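Local structure of voltage-sensor containing phosphatase (Ciona intestinalis, 3V0D) at residues Val207-Ile212 with Phe327-Thr332; Leu235-Ala240 with Cys258-Cys263; Val272-Thr277 with Phe290-Asn295. The protein probably dephosphorylates phosphoinositide lipids under the control of membrane voltage, through a PTEN-like phosphatase domain joined to a C2 domain. The protein carries 1 engineered substitution. All blocks are in the same frame, centred on the assembly; numbering follows the deposited sequence. Where two conformers were deposited one is given.

Contact 1 (Val207-Ile212 with Phe327-Thr332)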
loop_
_atom_site.group_PDB
_atom_site.type_symbol
_atom_site.label_atom_id
_atom_site.label_comp_id
_atom_site.label_asym_id
_atom_site.label_seq_id
_atom_site.Cartn_x
_atom_site.Cartn_y
_atom_site.Cartn_z
ATOM N N VAL A 207 1.817 5.204 22.178
ATOM C CA VAL A 207 1.337 5.904 21.003
ATOM C C VAL A 207 1.008 7.331 21.412
ATOM O O VAL A 207 0.402 7.550 22.467
ATOM C CB VAL A 207 0.136 5.165 20.312
ATOM C CG1 VAL A 207 -1.053 4.870 21.282
ATOM C CG2 VAL A 207 -0.318 5.906 19.062
ATOM N N THR A 208 1.432 8.283 20.583
ATOM C CA THR A 208 1.234 9.706 20.825
ATOM C C THR A 208 0.589 10.299 19.590
ATOM O O THR A 208 1.098 10.087 18.490
ATOM C CB THR A 208 2.582 10.397 21.100
ATOM O OG1 THR A 208 3.194 9.732 22.214
ATOM C CG2 THR A 208 2.399 11.880 21.424
ATOM N N ILE A 209 -0.513 11.031 19.782
ATOM C CA ILE A 209 -1.212 11.667 18.678
ATOM C C ILE A 209 -1.286 13.160 18.965
ATOM O O ILE A 209 -1.819 13.574 19.997
ATOM C CB ILE A 209 -2.622 11.101 18.494
ATOM C CG1 ILE A 209 -2.589 9.572 18.399
ATOM C CG2 ILE A 209 -3.299 11.745 17.293
ATOM C CD1 ILE A 209 -3.963 8.903 18.324
ATOM N N THR A 210 -0.748 13.949 18.040
ATOM C CA THR A 210 -0.778 15.411 18.144
ATOM C C THR A 210 -1.909 15.995 17.318
ATOM O O THR A 210 -2.382 15.365 16.382
ATOM C CB THR A 210 0.563 16.013 17.695
ATOM O OG1 THR A 210 0.795 15.690 16.313
ATOM C CG2 THR A 210 1.692 15.501 18.581
ATOM N N ALA A 211 -2.328 17.217 17.672
ATOM C CA ALA A 211 -3.458 17.896 17.026
ATOM C C ALA A 211 -4.733 17.086 17.174
ATOM O O ALA A 211 -5.474 16.873 16.213
ATOM C CB ALA A 211 -3.167 18.283 15.559
ATOM N N ILE A 212 -5.046 16.752 18.415
ATOM C CA ILE A 212 -6.206 15.899 18.678
ATOM C C ILE A 212 -7.537 16.671 18.688
ATOM O O ILE A 212 -8.584 16.089 18.423
ATOM C CB ILE A 212 -5.977 15.049 19.964
ATOM C CG1 ILE A 212 -6.983 13.889 20.087
ATOM C CG2 ILE A 212 -6.003 15.913 21.238
ATOM C CD1 ILE A 212 -6.792 12.799 19.044
ATOM N N PHE A 327 -1.128 17.320 12.668
ATOM C CA PHE A 327 -1.578 15.985 13.084
ATOM C C PHE A 327 -0.491 14.962 12.775
ATOM O O PHE A 327 -0.046 14.835 11.638
ATOM C CB PHE A 327 -2.850 15.629 12.339
ATOM C CG PHE A 327 -3.399 14.275 12.723
ATOM C CD1 PHE A 327 -4.181 14.148 13.866
ATOM C CD2 PHE A 327 -3.163 13.132 11.945
ATOM C CE1 PHE A 327 -4.686 12.902 14.234
ATOM C CE2 PHE A 327 -3.679 11.897 12.304
ATOM C CZ PHE A 327 -4.440 11.782 13.448
ATOM N N THR A 328 -0.070 14.250 13.814
ATOM C CA THR A 328 0.968 13.209 13.688
ATOM C C THR A 328 0.637 12.053 14.605
ATOM O O THR A 328 -0.053 12.235 15.621
ATOM C CB THR A 328 2.420 13.727 14.024
ATOM O OG1 THR A 328 2.566 13.920 15.433
ATOM C CG2 THR A 328 2.774 14.996 13.275
ATOM N N VAL A 329 1.160 10.881 14.266
ATOM C CA VAL A 329 1.086 9.705 15.133
ATOM C C VAL A 329 2.502 9.176 15.296
ATOM O O VAL A 329 3.203 8.981 14.310
ATOM C CB VAL A 329 0.173 8.612 14.536
ATOM C CG1 VAL A 329 0.150 7.382 15.468
ATOM C CG2 VAL A 329 -1.263 9.156 14.337
ATOM N N LYS A 330 2.905 8.958 16.549
ATOM C CA LYS A 330 4.215 8.403 16.898
ATOM C C LYS A 330 4.007 7.100 17.677
ATOM O O LYS A 330 3.304 7.108 18.695
ATOM C CB LYS A 330 5.021 9.393 17.729
ATOM C CG LYS A 330 6.314 8.806 18.251
ATOM C CD LYS A 330 7.143 9.799 19.015
ATOM C CE LYS A 330 6.575 10.066 20.372
ATOM N NZ LYS A 330 7.570 10.842 21.158
ATOM N N LEU A 331 4.640 6.016 17.221
ATOM C CA LEU A 331 4.751 4.810 18.023
ATOM C C LEU A 331 6.099 4.772 18.691
ATOM O O LEU A 331 7.129 5.028 18.037
ATOM C CB LEU A 331 4.606 3.542 17.179
ATOM C CG LEU A 331 3.304 3.404 16.402
ATOM C CD1 LEU A 331 3.326 2.127 15.577
ATOM C CD2 LEU A 331 2.116 3.408 17.348
ATOM N N THR A 332 6.104 4.467 19.980
ATOM C CA THR A 332 7.327 4.213 20.736
ATOM C C THR A 332 7.482 2.704 20.882
ATOM O O THR A 332 6.499 1.994 21.111
ATOM C CB THR A 332 7.225 4.900 22.110
ATOM O OG1 THR A 332 7.023 6.302 21.892
ATOM C CG2 THR A 332 8.472 4.680 22.962
HETATM O O HOH W 1 4.482 7.325 21.389
HETATM O O HOH W 2 2.772 12.259 17.653
#

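Contact 2 (Leu235-Ala240 with Cys258-Cys263)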
loop_
_atom_site.group_PDB
_atom_site.type_symbol
_atom_site.label_atom_id
_atom_site.label_comp_id
_atom_site.label_asym_id
_atom_site.label_seq_id
_atom_site.Cartn_x
_atom_site.Cartn_y
_atom_site.Cartn_z
ATOM N N LEU A 235 -2.983 -7.245 18.993
ATOM C CA LEU A 235 -3.261 -6.420 20.181
ATOM C C LEU A 235 -4.418 -5.487 19.863
ATOM O O LEU A 235 -4.523 -4.970 18.729
ATOM C CB LEU A 235 -2.045 -5.583 20.593
ATOM C CG LEU A 235 -2.123 -4.924 21.969
ATOM C CD1 LEU A 235 -2.139 -5.968 23.085
ATOM C CD2 LEU A 235 -0.995 -3.951 22.175
ATOM N N LEU A 236 -5.262 -5.263 20.863
ATOM C CA LEU A 236 -6.296 -4.250 20.796
ATOM C C LEU A 236 -6.202 -3.410 22.066
ATOM O O LEU A 236 -6.171 -3.952 23.190
ATOM C CB LEU A 236 -7.676 -4.889 20.684
ATOM C CG LEU A 236 -8.852 -3.913 20.561
ATOM C CD1 LEU A 236 -8.753 -3.002 19.326
ATOM C CD2 LEU A 236 -10.161 -4.708 20.547
ATOM N N CYS A 237 -6.163 -2.089 21.888
ATOM C CA CYS A 237 -6.136 -1.129 22.993
ATOM C C CYS A 237 -7.359 -0.231 22.886
ATOM O O CYS A 237 -7.635 0.300 21.819
ATOM C CB CYS A 237 -4.908 -0.228 22.902
ATOM S SG CYS A 237 -3.320 -1.125 22.901
ATOM N N LYS A 238 -8.074 -0.048 23.990
ATOM C CA LYS A 238 -9.249 0.838 24.011
ATOM C C LYS A 238 -8.929 1.933 25.013
ATOM O O LYS A 238 -8.756 1.675 26.204
ATOM C CB LYS A 238 -10.540 0.084 24.362
ATOM C CG LYS A 238 -10.750 -1.167 23.521
ATOM C CD LYS A 238 -12.040 -1.867 23.865
ATOM C CE LYS A 238 -12.178 -3.140 23.068
ATOM N NZ LYS A 238 -13.487 -3.800 23.263
ATOM N N PHE A 239 -8.790 3.152 24.507
ATOM C CA PHE A 239 -8.110 4.199 25.277
ATOM C C PHE A 239 -8.881 4.660 26.512
ATOM O O PHE A 239 -8.297 4.757 27.589
ATOM C CB PHE A 239 -7.825 5.408 24.375
ATOM C CG PHE A 239 -6.797 5.185 23.273
ATOM C CD1 PHE A 239 -6.171 3.948 23.033
ATOM C CD2 PHE A 239 -6.471 6.271 22.458
ATOM C CE1 PHE A 239 -5.236 3.821 22.001
ATOM C CE2 PHE A 239 -5.572 6.144 21.425
ATOM C CZ PHE A 239 -4.948 4.920 21.196
ATOM N N ALA A 240 -10.166 4.975 26.366
ATOM C CA ALA A 240 -10.916 5.539 27.506
ATOM C C ALA A 240 -10.923 4.578 28.686
ATOM O O ALA A 240 -10.831 4.988 29.849
ATOM C CB ALA A 240 -12.340 5.875 27.098
ATOM N N CYS A 258 -0.549 7.573 25.123
ATOM C CA CYS A 258 -1.120 6.362 25.650
ATOM C C CYS A 258 -0.049 5.319 25.818
ATOM O O CYS A 258 0.615 4.959 24.850
ATOM C CB CYS A 258 -2.247 5.951 24.709
ATOM S SG CYS A 258 -3.387 4.873 25.422
ATOM N N GLU A 259 0.127 4.841 27.047
ATOM C CA GLU A 259 0.975 3.710 27.278
ATOM C C GLU A 259 0.290 2.479 26.721
ATOM O O GLU A 259 -0.891 2.257 27.002
ATOM C CB GLU A 259 1.234 3.534 28.754
ATOM C CG GLU A 259 2.095 2.333 29.037
ATOM C CD GLU A 259 2.234 2.035 30.497
ATOM O OE1 GLU A 259 1.832 2.872 31.336
ATOM O OE2 GLU A 259 2.766 0.949 30.798
ATOM N N VAL A 260 1.012 1.707 25.918
ATOM C CA VAL A 260 0.493 0.488 25.332
ATOM C C VAL A 260 1.016 -0.673 26.167
ATOM O O VAL A 260 2.231 -0.806 26.351
ATOM C CB VAL A 260 0.930 0.396 23.869
ATOM C CG1 VAL A 260 0.561 -0.959 23.261
ATOM C CG2 VAL A 260 0.322 1.549 23.060
ATOM N N LYS A 261 0.105 -1.504 26.672
ATOM C CA LYS A 261 0.464 -2.612 27.544
ATOM C C LYS A 261 0.268 -3.940 26.834
ATOM O O LYS A 261 -0.630 -4.087 25.990
ATOM C CB LYS A 261 -0.411 -2.571 28.800
ATOM C CG LYS A 261 -0.289 -1.284 29.598
ATOM C CD LYS A 261 -1.277 -1.326 30.763
ATOM C CE LYS A 261 -1.268 -0.063 31.558
ATOM N NZ LYS A 261 -2.249 -0.161 32.676
ATOM N N ASN A 262 1.108 -4.909 27.212
ATOM C CA ASN A 262 0.931 -6.301 26.812
ATOM C C ASN A 262 1.136 -6.545 25.326
ATOM O O ASN A 262 0.675 -7.547 24.799
ATOM C CB ASN A 262 -0.425 -6.839 27.267
ATOM C CG ASN A 262 -0.644 -6.643 28.734
ATOM O OD1 ASN A 262 0.226 -6.944 29.541
ATOM N ND2 ASN A 262 -1.801 -6.114 29.094
ATOM N N CYS A 263 1.862 -5.667 24.629
ATOM C CA CYS A 263 2.108 -5.939 23.213
ATOM C C CYS A 263 2.974 -7.190 23.068
ATOM O O CYS A 263 4.007 -7.300 23.716
ATOM C CB CYS A 263 2.829 -4.762 22.588
ATOM S SG CYS A 263 2.972 -4.864 20.785
#

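Contact 3 (Val272-Thr277 with Phe290-Asn295)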
loop_
_atom_site.group_PDB
_atom_site.type_symbol
_atom_site.label_atom_id
_atom_site.label_comp_id
_atom_site.label_asym_id
_atom_site.label_seq_id
_atom_site.Cartn_x
_atom_site.Cartn_y
_atom_site.Cartn_z
ATOM N N VAL A 272 -1.381 -0.923 11.685
ATOM C CA VAL A 272 -1.946 -0.326 12.888
ATOM C C VAL A 272 -3.178 0.443 12.455
ATOM O O VAL A 272 -3.098 1.325 11.585
ATOM C CB VAL A 272 -0.932 0.607 13.568
ATOM C CG1 VAL A 272 -1.495 1.131 14.866
ATOM C CG2 VAL A 272 0.390 -0.134 13.815
ATOM N N ARG A 273 -4.327 0.098 13.031
ATOM C CA ARG A 273 -5.611 0.708 12.681
ATOM C C ARG A 273 -6.154 1.448 13.886
ATOM O O ARG A 273 -6.146 0.928 15.009
ATOM C CB ARG A 273 -6.629 -0.355 12.270
ATOM C CG ARG A 273 -6.202 -1.133 11.024
ATOM C CD ARG A 273 -7.168 -2.309 10.730
ATOM N NE ARG A 273 -8.489 -1.837 10.331
ATOM C CZ ARG A 273 -9.574 -1.851 11.095
ATOM N NH1 ARG A 273 -9.563 -2.393 12.305
ATOM N NH2 ARG A 273 -10.683 -1.311 10.618
ATOM N N PHE A 274 -6.674 2.639 13.649
ATOM C CA PHE A 274 -7.309 3.442 14.696
ATOM C C PHE A 274 -8.783 3.529 14.391
ATOM O O PHE A 274 -9.188 3.971 13.303
ATOM C CB PHE A 274 -6.681 4.840 14.798
ATOM C CG PHE A 274 -5.274 4.799 15.259
ATOM C CD1 PHE A 274 -4.249 4.502 14.353
ATOM C CD2 PHE A 274 -4.946 5.005 16.596
ATOM C CE1 PHE A 274 -2.932 4.428 14.758
ATOM C CE2 PHE A 274 -3.595 4.941 17.017
ATOM C CZ PHE A 274 -2.594 4.631 16.076
ATOM N N MET A 275 -9.589 3.107 15.369
ATOM C CA MET A 275 -11.049 3.090 15.283
ATOM C C MET A 275 -11.625 4.117 16.241
ATOM O O MET A 275 -10.956 4.518 17.200
ATOM C CB MET A 275 -11.559 1.679 15.602
ATOM C CG MET A 275 -11.169 0.666 14.529
ATOM S SD MET A 275 -11.410 -1.044 14.977
ATOM C CE MET A 275 -10.074 -1.226 16.145
ATOM N N SER A 276 -12.871 4.509 15.991
ATOM C CA SER A 276 -13.499 5.503 16.835
ATOM C C SER A 276 -14.956 5.211 17.060
ATOM O O SER A 276 -15.665 4.789 16.141
ATOM C CB SER A 276 -13.381 6.870 16.175
ATOM O OG SER A 276 -14.087 7.863 16.885
ATOM N N THR A 277 -15.426 5.484 18.273
ATOM C CA THR A 277 -16.850 5.447 18.557
ATOM C C THR A 277 -17.565 6.739 18.152
ATOM O O THR A 277 -18.784 6.822 18.269
ATOM C CB THR A 277 -17.088 5.195 20.053
ATOM O OG1 THR A 277 -16.454 6.227 20.796
ATOM C CG2 THR A 277 -16.575 3.827 20.472
ATOM N N PHE A 290 -8.243 6.138 10.455
ATOM C CA PHE A 290 -6.878 6.248 9.944
ATOM C C PHE A 290 -6.068 5.029 10.337
ATOM O O PHE A 290 -6.366 4.385 11.345
ATOM C CB PHE A 290 -6.199 7.568 10.376
ATOM C CG PHE A 290 -6.165 7.833 11.866
ATOM C CD1 PHE A 290 -5.049 7.521 12.626
ATOM C CD2 PHE A 290 -7.226 8.499 12.493
ATOM C CE1 PHE A 290 -4.992 7.802 13.998
ATOM C CE2 PHE A 290 -7.192 8.756 13.848
ATOM C CZ PHE A 290 -6.080 8.431 14.600
ATOM N N TYR A 291 -5.075 4.709 9.510
ATOM C CA TYR A 291 -4.286 3.478 9.705
ATOM C C TYR A 291 -2.956 3.655 9.009
ATOM O O TYR A 291 -2.773 4.607 8.228
ATOM C CB TYR A 291 -5.037 2.234 9.196
ATOM C CG TYR A 291 -5.296 2.194 7.689
ATOM C CD1 TYR A 291 -4.560 1.327 6.861
ATOM C CD2 TYR A 291 -6.249 3.028 7.075
ATOM C CE1 TYR A 291 -4.771 1.273 5.512
ATOM C CE2 TYR A 291 -6.463 2.987 5.719
ATOM C CZ TYR A 291 -5.701 2.120 4.925
ATOM O OH TYR A 291 -5.952 2.130 3.573
ATOM N N PHE A 292 -2.021 2.726 9.227
ATOM C CA PHE A 292 -0.763 2.749 8.491
ATOM C C PHE A 292 -0.055 1.411 8.640
ATOM O O PHE A 292 -0.300 0.664 9.587
ATOM C CB PHE A 292 0.161 3.916 8.939
ATOM C CG PHE A 292 0.477 3.917 10.389
ATOM C CD1 PHE A 292 1.532 3.158 10.907
ATOM C CD2 PHE A 292 -0.250 4.743 11.247
ATOM C CE1 PHE A 292 1.842 3.217 12.259
ATOM C CE2 PHE A 292 0.070 4.817 12.598
ATOM C CZ PHE A 292 1.085 4.046 13.104
ATOM N N TRP A 293 0.902 1.183 7.738
ATOM C CA TRP A 293 1.832 0.058 7.796
ATOM C C TRP A 293 3.247 0.526 8.019
ATOM O O TRP A 293 3.664 1.572 7.510
ATOM C CB TRP A 293 1.831 -0.700 6.484
ATOM C CG TRP A 293 0.584 -1.435 6.152
ATOM C CD1 TRP A 293 -0.587 -0.946 5.628
ATOM C CD2 TRP A 293 0.420 -2.848 6.209
ATOM N NE1 TRP A 293 -1.465 -1.974 5.358
ATOM C CE2 TRP A 293 -0.860 -3.152 5.712
ATOM C CE3 TRP A 293 1.253 -3.897 6.627
ATOM C CZ2 TRP A 293 -1.326 -4.454 5.600
ATOM C CZ3 TRP A 293 0.790 -5.190 6.517
ATOM C CH2 TRP A 293 -0.492 -5.457 6.003
ATOM N N PHE A 294 4.036 -0.295 8.694
ATOM C CA PHE A 294 5.474 -0.114 8.743
ATOM C C PHE A 294 6.133 -1.482 8.876
ATOM O O PHE A 294 5.486 -2.460 9.237
ATOM C CB PHE A 294 5.901 0.825 9.893
ATOM C CG PHE A 294 5.695 0.230 11.253
ATOM C CD1 PHE A 294 6.745 -0.394 11.915
ATOM C CD2 PHE A 294 4.442 0.223 11.859
ATOM C CE1 PHE A 294 6.557 -0.979 13.147
ATOM C CE2 PHE A 294 4.241 -0.380 13.103
ATOM C CZ PHE A 294 5.303 -0.977 13.751
ATOM N N ASN A 295 7.436 -1.535 8.608
ATOM C CA ASN A 295 8.200 -2.764 8.774
ATOM C C ASN A 295 9.196 -2.595 9.912
ATOM O O ASN A 295 9.956 -1.616 9.958
ATOM C CB ASN A 295 8.902 -3.143 7.471
ATOM C CG ASN A 295 9.580 -4.510 7.581
ATOM O OD1 ASN A 295 10.603 -4.644 8.245
ATOM N ND2 ASN A 295 8.996 -5.522 6.973
#

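Contact 1 (Val207-Ile212 with Phe327-Thr332)
Thr-208 and Lys-330 form a hydrogen-bonded pair at the middle of an antiparallel strand contact, which joins strand 202-210 to strand 328-335 inside the five-stranded sheet of the C2 domain. Their backbones exchange two bonds, Thr-208 N to Lys-330 O at 2.9 Å and Lys-330 N to Thr-208 O at 2.9 Å. A further bond runs from Thr-210 N to Thr-328 O. The two faces differ sharply. On one, Val-207 lies beside Leu-331, with Val-207 CG2 3.9 Å from Leu-331 CD2 and also against Val-329 CG1. Farther along, Ile-209 CG2 reaches CE1 of the Phe-327 ring at 3.6 Å. This face looks into the domain, where Val-329 and Leu-331 also meet strand 290-295. The other face carries the threonines and Lys-330. Thr-210 OG1 sits between its own backbone N and carbonyl carbon (chi1 62°), where it meets Thr-328 OG1 at 2.7 Å and also bonds the carbonyl of Asn-326. One water links Thr-208 O to Thr-328 OG1; another joins the hydroxyls of Thr-208 and Thr-332 and donates to Lys-330 O. At the end of the ladder, the buried Thr-210 O has no conventional partner in the model, although Phe-327 CA makes a CA-H...O contact to it at 3.5 Å. The chemistry is thus two-sided: the apolar face adds to the core, while hydroxyls and ordered water supplement the backbone bonds on the partly exposed face.

Contact 2 (Leu235-Ala240 with Cys258-Cys263)
Cys-258 SG stands anti to its backbone N (chi1 -160°), which carries the sulfur toward Phe-239, while Phe-239 CG is anti to its own carbonyl carbon (chi1 -68°) and a chi2 near 3° turns one face of the ring to the sulfur. The sulfur lies 3.8 Å above the ring plane and 4.0 Å from the ring centroid, displaced toward the rim on the CD1 side; Phe-239 CD1 is its nearest ring atom at 3.8 Å. This is a sulfur-aromatic contact over the face, though less certain because Cys-258 has a second conformer. At the other end of the contact, Leu-235 enters with both methyls. Its CD2 meets Val-260 CG1 at 3.5 Å, the two side chains crossing at a slant, and the same methyl rests on Cys-263 CB at 3.9 Å. Its CD1 turns to the backbone instead, lying 3.7 Å from Asn-262 O and near Lys-261 O as well. Between these two ends, Cys-237 SG reaches Val-260 CG1 at 3.9 Å, so that one valine methyl is shared by a leucine and a cysteine. The two segments thus meet mainly through apolar side chains, and their backbones form no ladder with each other. Each is hydrogen-bonded to its own neighbour: Cys-237 pairs with Met-225, and Cys-258 with Val-207. Cys-245 and Val-207 also border the Phe-239 and Cys-258 pair, while Asn-262 at the turn bonds Asn-244 through its ND2. Side chains packed between two sheets, one containing strand 232-238 and the other strand 255-260, are the mark of a beta sandwich, and here they fill part of the interior of the PTEN-type C2 domain.

Contact 3 (Val272-Thr277 with Phe290-Asn295)
Strands 269-276 and 290-295, consecutive in the chain, form an antiparallel pair at one edge of the four-stranded C2 sheet, and Val-272, Phe-274, Phe-290 and Phe-292 carry its apolar face. Val-272 N bonds Phe-292 O at 2.8 Å and its carbonyl accepts from Phe-292 N; Phe-274 N then reaches Phe-290 O at 2.9 Å. Between these two hydrogen-bonded pairs, Arg-273 and Tyr-291 form a non-hydrogen-bonded pair and point to the other side of the sheet. The closest side-chain packing is between Phe-274 and Phe-290. The rings are nearly parallel, 18° apart, but slid so far that they barely overlap, with centroids 4.7 Å apart. Phe-290 CE1 sits over one face of Phe-274, 3.3 Å from its CG, while Phe-274 CB lies over the Phe-290 ring in a CH-pi contact, 3.7 Å from its centroid. Phe-290 CG stands between its backbone N and carbonyl carbon (chi1 55°), which brings the side chain back toward the partner strand. Val-272 CB lies over the face of Phe-292, 4.2 Å from the ring centroid, and Val-272 CG2 touches the edge of Phe-294, 3.9 Å from its CE2. Phe-292 CE2 in turn meets the edge of Phe-274 at its CE1, 3.7 Å away. Helix 176-191 also packs against Phe-292 and Phe-294. On the opposite face, Arg-273 forms a salt bridge to Asp-286 and Tyr-291 OH bonds the carbonyl of His-95 in the phosphatase domain. Aromatic and aliphatic contacts on one face thus bind this edge strand to the C2 core, while on the other Tyr-291 links it to the phosphatase domain and Arg-273 is held by Asp-286.

All three contacts are largely buried in the C2 domain, but they do different jobs in its sandwich. Contacts 1 and 3 are ladders within a sheet, contact 1 in the five-stranded sheet and contact 3 at the edge of the four-stranded one; contact 2 spans the two sheets through side-chain packing, without a backbone ladder. Val-207 of contact 1 bonds Cys-258 in its own sheet and packs across the interior on Phe-239. Leu-331 and Val-329 of contact 1 meet Phe-292 of contact 3, a second junction across the interior. Contact 1 mixes threonines and water with its apolar face, contact 2 relies on sulfur and methyls, and contact 3, nearest the phosphatase domain, is rich in aromatic rings.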